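Local coordinates for protein N-acetylglucosamine-6-phosphate deacetylase (Thermotoga maritima, PDB 1O12) that probably removes the acetyl group from N-acetylglucosamine 6-phosphate, as a metal-dependent hydrolase of the NagA family, at residues A[79-82]-A[83-87]; A[102-105]-A[106-109]; A[195-198]-A[199-202]. All coordinates share one frame; numbering follows the deposited sequence.

Contact 1 of 3, residues A[79-82]-A[83-87]; sequences EEFL and YSQGV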
loop_
_atom_site.group_PDB
_atom_site.type_symbol
_atom_site.label_atom_id
_atom_site.label_comp_id
_atom_site.label_asym_id
_atom_site.label_seq_id
_atom_site.Cartn_x
_atom_site.Cartn_y
_atom_site.Cartn_z
ATOM N N GLU A 79 -6.988 -15.211 -31.912
ATOM C CA GLU A 79 -6.858 -13.915 -32.564
ATOM C C GLU A 79 -8.180 -13.312 -33.025
ATOM O O GLU A 79 -8.517 -12.173 -32.701
ATOM C CB GLU A 79 -5.929 -14.001 -33.767
ATOM C CG GLU A 79 -5.887 -12.723 -34.605
ATOM C CD GLU A 79 -4.768 -12.721 -35.652
ATOM O OE1 GLU A 79 -4.666 -11.738 -36.421
ATOM O OE2 GLU A 79 -3.982 -13.699 -35.711
ATOM N N GLU A 80 -8.908 -14.099 -33.799
ATOM C CA GLU A 80 -10.171 -13.715 -34.356
ATOM C C GLU A 80 -11.157 -13.268 -33.252
ATOM O O GLU A 80 -11.839 -12.248 -33.389
ATOM C CB GLU A 80 -10.699 -14.906 -35.175
ATOM C CG GLU A 80 -11.906 -14.620 -36.040
ATOM C CD GLU A 80 -11.877 -13.211 -36.659
ATOM O OE1 GLU A 80 -10.829 -12.806 -37.237
ATOM O OE2 GLU A 80 -12.919 -12.513 -36.566
ATOM N N PHE A 81 -11.239 -13.996 -32.148
ATOM C CA PHE A 81 -12.166 -13.568 -31.109
ATOM C C PHE A 81 -11.728 -12.265 -30.443
ATOM O O PHE A 81 -12.536 -11.353 -30.247
ATOM C CB PHE A 81 -12.319 -14.629 -30.029
ATOM C CG PHE A 81 -13.267 -14.229 -28.951
ATOM C CD1 PHE A 81 -14.633 -14.119 -29.220
ATOM C CD2 PHE A 81 -12.799 -13.867 -27.690
ATOM C CE1 PHE A 81 -15.534 -13.641 -28.243
ATOM C CE2 PHE A 81 -13.692 -13.385 -26.709
ATOM C CZ PHE A 81 -15.062 -13.272 -26.992
ATOM N N LEU A 82 -10.442 -12.199 -30.090
ATOM C CA LEU A 82 -9.877 -11.031 -29.422
ATOM C C LEU A 82 -10.161 -9.688 -30.091
ATOM O O LEU A 82 -10.251 -8.653 -29.406
ATOM C CB LEU A 82 -8.375 -11.226 -29.226
ATOM C CG LEU A 82 -8.123 -12.347 -28.219
ATOM C CD1 LEU A 82 -6.666 -12.374 -27.852
ATOM C CD2 LEU A 82 -8.975 -12.140 -26.975
ATOM N N TYR A 83 -10.316 -9.697 -31.411
ATOM C CA TYR A 83 -10.607 -8.471 -32.129
ATOM C C TYR A 83 -11.946 -7.926 -31.659
ATOM O O TYR A 83 -12.153 -6.712 -31.621
ATOM C CB TYR A 83 -10.613 -8.716 -33.642
ATOM C CG TYR A 83 -9.213 -8.856 -34.222
ATOM C CD1 TYR A 83 -8.195 -7.962 -33.862
ATOM C CD2 TYR A 83 -8.894 -9.880 -35.133
ATOM C CE1 TYR A 83 -6.908 -8.086 -34.383
ATOM C CE2 TYR A 83 -7.604 -10.006 -35.664
ATOM C CZ TYR A 83 -6.627 -9.113 -35.278
ATOM O OH TYR A 83 -5.361 -9.237 -35.751
ATOM N N SER A 84 -12.854 -8.821 -31.280
ATOM C CA SER A 84 -14.174 -8.412 -30.788
ATOM C C SER A 84 -14.082 -7.839 -29.380
ATOM O O SER A 84 -15.086 -7.431 -28.817
ATOM C CB SER A 84 -15.136 -9.586 -30.749
ATOM O OG SER A 84 -14.772 -10.498 -29.733
ATOM N N GLN A 85 -12.887 -7.838 -28.803
ATOM C CA GLN A 85 -12.691 -7.277 -27.478
ATOM C C GLN A 85 -11.790 -6.057 -27.623
ATOM O O GLN A 85 -11.360 -5.462 -26.632
ATOM C CB GLN A 85 -12.057 -8.315 -26.546
ATOM C CG GLN A 85 -12.971 -9.457 -26.224
ATOM C CD GLN A 85 -14.263 -8.984 -25.601
ATOM O OE1 GLN A 85 -14.245 -8.256 -24.630
ATOM N NE2 GLN A 85 -15.393 -9.394 -26.165
ATOM N N GLY A 86 -11.513 -5.698 -28.879
ATOM C CA GLY A 86 -10.674 -4.550 -29.175
ATOM C C GLY A 86 -9.187 -4.811 -29.010
ATOM O O GLY A 86 -8.389 -3.884 -29.135
ATOM N N VAL A 87 -8.816 -6.066 -28.728
ATOM C CA VAL A 87 -7.420 -6.465 -28.541
ATOM C C VAL A 87 -6.691 -6.630 -29.872
ATOM O O VAL A 87 -7.064 -7.456 -30.699
ATOM C CB VAL A 87 -7.309 -7.809 -27.785
ATOM C CG1 VAL A 87 -5.842 -8.222 -27.696
ATOM C CG2 VAL A 87 -7.928 -7.688 -26.358
#

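Contact 2 of 3, residues A[102-105]-A[106-109]; sequences MKEI and LRKA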
loop_
_atom_site.group_PDB
_atom_site.type_symbol
_atom_site.label_atom_id
_atom_site.label_comp_id
_atom_site.label_asym_id
_atom_site.label_seq_id
_atom_site.Cartn_x
_atom_site.Cartn_y
_atom_site.Cartn_z
HETATM N N MSE A 102 6.683 -26.992 -24.667
HETATM C CA MSE A 102 7.234 -25.663 -24.808
HETATM C C MSE A 102 7.800 -25.449 -26.219
HETATM O O MSE A 102 7.378 -24.529 -26.922
HETATM C CB MSE A 102 8.342 -25.488 -23.769
HETATM C CG MSE A 102 8.250 -24.284 -22.862
HETATM SE SE MSE A 102 9.176 -24.662 -21.149
HETATM C CE MSE A 102 7.653 -25.341 -20.096
ATOM N N LYS A 103 8.756 -26.291 -26.626
ATOM C CA LYS A 103 9.386 -26.183 -27.945
ATOM C C LYS A 103 8.346 -26.232 -29.045
ATOM O O LYS A 103 8.456 -25.497 -30.023
ATOM C CB LYS A 103 10.403 -27.303 -28.186
ATOM C CG LYS A 103 11.603 -27.328 -27.224
ATOM C CD LYS A 103 12.896 -27.709 -27.977
ATOM C CE LYS A 103 12.747 -29.016 -28.785
ATOM N NZ LYS A 103 13.724 -29.185 -29.925
ATOM N N GLU A 104 7.337 -27.086 -28.876
ATOM C CA GLU A 104 6.274 -27.222 -29.864
ATOM C C GLU A 104 5.370 -25.987 -29.906
ATOM O O GLU A 104 4.918 -25.572 -30.977
ATOM C CB GLU A 104 5.417 -28.464 -29.580
ATOM C CG GLU A 104 4.300 -28.723 -30.622
ATOM C CD GLU A 104 2.911 -28.924 -29.987
ATOM O OE1 GLU A 104 1.892 -28.994 -30.725
ATOM O OE2 GLU A 104 2.832 -29.012 -28.740
ATOM N N ILE A 105 5.094 -25.393 -28.750
ATOM C CA ILE A 105 4.241 -24.216 -28.743
ATOM C C ILE A 105 5.001 -23.022 -29.338
ATOM O O ILE A 105 4.439 -22.251 -30.122
ATOM C CB ILE A 105 3.736 -23.927 -27.329
ATOM C CG1 ILE A 105 2.720 -25.010 -26.959
ATOM C CG2 ILE A 105 3.080 -22.540 -27.273
ATOM C CD1 ILE A 105 2.446 -25.151 -25.514
ATOM N N LEU A 106 6.285 -22.890 -28.989
ATOM C CA LEU A 106 7.088 -21.817 -29.536
ATOM C C LEU A 106 7.223 -22.018 -31.060
ATOM O O LEU A 106 7.175 -21.060 -31.833
ATOM C CB LEU A 106 8.463 -21.798 -28.868
ATOM C CG LEU A 106 8.459 -21.307 -27.416
ATOM C CD1 LEU A 106 9.862 -21.436 -26.821
ATOM C CD2 LEU A 106 7.980 -19.827 -27.344
ATOM N N ARG A 107 7.344 -23.272 -31.489
ATOM C CA ARG A 107 7.522 -23.585 -32.899
ATOM C C ARG A 107 6.295 -23.264 -33.747
ATOM O O ARG A 107 6.420 -22.702 -34.840
ATOM C CB ARG A 107 7.907 -25.062 -33.050
ATOM C CG ARG A 107 8.266 -25.515 -34.449
ATOM C CD ARG A 107 8.786 -26.963 -34.422
ATOM N NE ARG A 107 7.805 -27.899 -33.856
ATOM C CZ ARG A 107 7.993 -28.639 -32.751
ATOM N NH1 ARG A 107 9.143 -28.577 -32.053
ATOM N NH2 ARG A 107 7.011 -29.444 -32.337
ATOM N N LYS A 108 5.112 -23.610 -33.252
ATOM C CA LYS A 108 3.896 -23.333 -33.994
ATOM C C LYS A 108 3.521 -21.849 -33.995
ATOM O O LYS A 108 2.904 -21.343 -34.949
ATOM C CB LYS A 108 2.754 -24.151 -33.437
ATOM C CG LYS A 108 2.862 -25.646 -33.705
ATOM C CD LYS A 108 1.545 -26.310 -33.266
ATOM C CE LYS A 108 1.560 -27.821 -33.413
ATOM N NZ LYS A 108 0.167 -28.369 -33.323
ATOM N N ALA A 109 3.883 -21.141 -32.933
ATOM C CA ALA A 109 3.584 -19.721 -32.881
ATOM C C ALA A 109 4.515 -19.029 -33.895
ATOM O O ALA A 109 4.093 -18.111 -34.621
ATOM C CB ALA A 109 3.813 -19.178 -31.454
#

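Contact 3 of 3, residues A[195-198]-A[199-202]; sequences EFMK and FYKE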
loop_
_atom_site.group_PDB
_atom_site.type_symbol
_atom_site.label_atom_id
_atom_site.label_comp_id
_atom_site.label_asym_id
_atom_site.label_seq_id
_atom_site.Cartn_x
_atom_site.Cartn_y
_atom_site.Cartn_z
ATOM N N GLU A 195 15.370 -10.559 -2.129
ATOM C CA GLU A 195 15.576 -11.501 -3.216
ATOM C C GLU A 195 14.991 -10.947 -4.499
ATOM O O GLU A 195 15.546 -11.125 -5.581
ATOM C CB GLU A 195 14.970 -12.854 -2.885
ATOM C CG GLU A 195 15.715 -13.563 -1.784
ATOM C CD GLU A 195 15.007 -14.820 -1.319
ATOM O OE1 GLU A 195 13.779 -14.770 -1.053
ATOM O OE2 GLU A 195 15.698 -15.859 -1.208
ATOM N N PHE A 196 13.871 -10.255 -4.377
ATOM C CA PHE A 196 13.274 -9.634 -5.537
ATOM C C PHE A 196 14.214 -8.516 -5.982
ATOM O O PHE A 196 14.467 -8.357 -7.173
ATOM C CB PHE A 196 11.911 -9.043 -5.192
ATOM C CG PHE A 196 11.382 -8.130 -6.237
ATOM C CD1 PHE A 196 10.699 -8.630 -7.327
ATOM C CD2 PHE A 196 11.621 -6.773 -6.160
ATOM C CE1 PHE A 196 10.260 -7.781 -8.337
ATOM C CE2 PHE A 196 11.193 -5.917 -7.161
ATOM C CZ PHE A 196 10.514 -6.412 -8.247
HETATM N N MSE A 197 14.730 -7.749 -5.019
HETATM C CA MSE A 197 15.642 -6.633 -5.309
HETATM C C MSE A 197 16.897 -7.024 -6.101
HETATM O O MSE A 197 17.456 -6.206 -6.859
HETATM C CB MSE A 197 16.072 -5.945 -4.015
HETATM C CG MSE A 197 15.001 -5.085 -3.397
HETATM SE SE MSE A 197 14.531 -3.497 -4.495
HETATM C CE MSE A 197 16.078 -2.372 -4.076
ATOM N N LYS A 198 17.353 -8.257 -5.905
ATOM C CA LYS A 198 18.515 -8.726 -6.627
ATOM C C LYS A 198 18.153 -8.643 -8.102
ATOM O O LYS A 198 18.992 -8.308 -8.944
ATOM C CB LYS A 198 18.819 -10.176 -6.256
ATOM C CG LYS A 198 20.227 -10.428 -5.721
ATOM C CD LYS A 198 20.204 -11.490 -4.596
ATOM C CE LYS A 198 19.524 -10.972 -3.303
ATOM N NZ LYS A 198 19.291 -12.034 -2.256
ATOM N N PHE A 199 16.893 -8.934 -8.413
ATOM C CA PHE A 199 16.450 -8.884 -9.791
ATOM C C PHE A 199 16.030 -7.506 -10.242
ATOM O O PHE A 199 16.149 -7.180 -11.410
ATOM C CB PHE A 199 15.318 -9.874 -10.034
ATOM C CG PHE A 199 15.776 -11.286 -10.112
ATOM C CD1 PHE A 199 15.988 -12.022 -8.958
ATOM C CD2 PHE A 199 16.031 -11.874 -11.340
ATOM C CE1 PHE A 199 16.453 -13.335 -9.036
ATOM C CE2 PHE A 199 16.494 -13.173 -11.418
ATOM C CZ PHE A 199 16.704 -13.904 -10.261
ATOM N N TYR A 200 15.531 -6.698 -9.319
ATOM C CA TYR A 200 15.115 -5.351 -9.649
ATOM C C TYR A 200 16.327 -4.514 -10.012
ATOM O O TYR A 200 16.242 -3.635 -10.852
ATOM C CB TYR A 200 14.418 -4.713 -8.463
ATOM C CG TYR A 200 14.077 -3.256 -8.679
ATOM C CD1 TYR A 200 12.998 -2.887 -9.495
ATOM C CD2 TYR A 200 14.825 -2.237 -8.048
ATOM C CE1 TYR A 200 12.655 -1.547 -9.676
ATOM C CE2 TYR A 200 14.491 -0.881 -8.221
ATOM C CZ TYR A 200 13.404 -0.550 -9.031
ATOM O OH TYR A 200 13.029 0.764 -9.170
ATOM N N LYS A 201 17.455 -4.788 -9.364
ATOM C CA LYS A 201 18.682 -4.054 -9.635
ATOM C C LYS A 201 19.216 -4.409 -11.013
ATOM O O LYS A 201 19.998 -3.653 -11.583
ATOM C CB LYS A 201 19.745 -4.404 -8.611
ATOM C CG LYS A 201 19.398 -4.093 -7.170
ATOM C CD LYS A 201 20.412 -4.787 -6.232
ATOM C CE LYS A 201 20.123 -4.447 -4.788
ATOM N NZ LYS A 201 20.061 -2.956 -4.601
ATOM N N GLU A 202 18.802 -5.560 -11.543
ATOM C CA GLU A 202 19.265 -5.996 -12.860
ATOM C C GLU A 202 18.283 -5.655 -13.970
ATOM O O GLU A 202 18.468 -6.065 -15.114
ATOM C CB GLU A 202 19.508 -7.500 -12.879
ATOM C CG GLU A 202 20.604 -8.016 -11.947
ATOM C CD GLU A 202 21.994 -7.399 -12.194
ATOM O OE1 GLU A 202 22.369 -7.125 -13.362
ATOM O OE2 GLU A 202 22.734 -7.215 -11.197
HETATM O O HOH W 1 21.669 -7.349 -8.019
#

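Contact 1 of 3, residues A[79-82]-A[83-87]
The backbone of 79-87 ends helix 75-83 in a Schellman motif, just before strand 87-93, with Val-87 N hydrogen-bonded to Leu-82 O at 3.0 Å, Gly-86 N to Tyr-83 O, and Gly-86 at positive phi as the C-prime residue. Gln-85 N also reaches Leu-82 O, from the opposite face of its carbonyl plane, so two donors hold that oxygen. Leu-82 CB packs on Val-87 CB at 3.9 Å.

One turn back, Glu-79 and Tyr-83 run side by side. The glutamate chain is extended, with CG anti to the backbone N (chi1 173°), and this carries the carboxylate along the ring to the phenol end. There Tyr-83 OH donates to Glu-79 OE1 at 2.7 Å, on the anti side of the carboxylate. Glu-79 O sits over one ring face. The other oxygen, Glu-79 OE2, is hydrogen-bonded to Thr-119 and Tyr-112. A phenylalanine in place of Tyr-83 would probably leave Glu-79 OE1 without its hydroxyl donor.

Gln-85 OE1 accepts a hydrogen bond from Ser-308 N. Phe-81 O accepts from Ser-84 N at 2.8 Å, and Ser-84 OG lies over one face of the Phe-81 ring, 3.6 Å from CE1.

Contact 2 of 3, residues A[102-105]-A[106-109]
Glu-104 meets two basic side chains one turn further along the helix, Arg-107 and Lys-108, and treats them differently. With Lys-108 the contact is through charge. Glu-104 OE1 and Lys-108 NZ form an i to i+4 salt bridge at 3.2 Å. The lysine is extended beyond CG, and its CD and CE pass close to the same oxygen on the way to NZ.

Against Arg-107 the glutamate sets its carbon stem. The two side chains cross at about a right angle, and Arg-107 NH2 lies 3.3 Å from both Glu-104 CB and Glu-104 CG. A bend at chi3 (58°) turns the guanidinium back along the helix, and one of its faces lies over Glu-104 CA. Glu-104 OE1 stays 5.4 Å from Arg-107 NH2, so the opposite charges are near but not in contact. Any attraction between them is likely to be modest.

Regular alpha-helical bonds run beneath. Leu-106 N donates to Met-102 O at 2.9 Å, nearly straight at 170°, and Ala-109 N to Ile-105 O at 3.1 Å.

This charged surface belongs to helix 99-115 of the beta-alpha-beta unit that links strands 87-93 and 121-127. Leu-106 and Ala-109 pack on Val-124 of strand 121-127, and selenomethionine Met-102 packs on Leu-126. Lys-108 and Ala-109 also touch Phe-75 of helix 75-83.

Contact 3 of 3, residues A[195-198]-A[199-202]
This is a local, mainly apolar contact in the last turn of helix 193-200, with a Met-aromatic pair on one side. The selenium of Met-197, a selenomethionine, lies 4.7 Å from the centre of the Tyr-200 ring and approaches it obliquely, 50° off the ring normal. The nearest ring atom is Tyr-200 CD2, 3.8 Å from Met-197 SE. The two side chains run side by side in the same direction. Bends at chi2 and chi3 fold the selenomethionine chain and bring its methyl, CE, to 4.1 Å from Lys-201 NZ.

Phe-196 meets the same tyrosine nearer its root. Its CE2 touches Tyr-200 CB at 3.7 Å, and the two side chains cross at a slant. Below them Tyr-200 N donates to Phe-196 O at 2.9 Å, in the carbonyl plane. Phe-199 N gives that oxygen a second, weak bond.

Phe-199, its CG beside the backbone N (chi1 -75°), has Glu-195 O in the plane of its ring at the edge, 3.5 Å from Phe-199 CD1. A water donates to Lys-198 O at 3.0 Å and weakly to Glu-202 OE2.

Phe-196 packs on Ile-224 and Ala-227 of helix 223-230. Tyr-200 OH is hydrogen-bonded to Asp-233 OD2, in the segment between that helix and strand 235-239. Phe-199 meets the ring of Phe-164, at the end of strand 159-164.

In the fold
The three contacts follow one another along the chain, all in the TIM-barrel-type domain of this amidohydrolase. Contact 1 closes helix 75-83 and leads into strand 87-93; contact 2 lies on the next helix, 99-115. Their centres are about 22 Å apart and their nearest atoms about 9 Å, though the two helices are neighbours. Contact 3, on helix 193-200, lies across the chain's centre from contact 1, centres about 35 Å apart, and its centre is about 30 Å from that of contact 2. None supplies an iron ligand (Glu-127, His-188, His-209); the side chain of Met-102 is about 9 Å from that of Glu-127. They are structural packing in helices around the metal site.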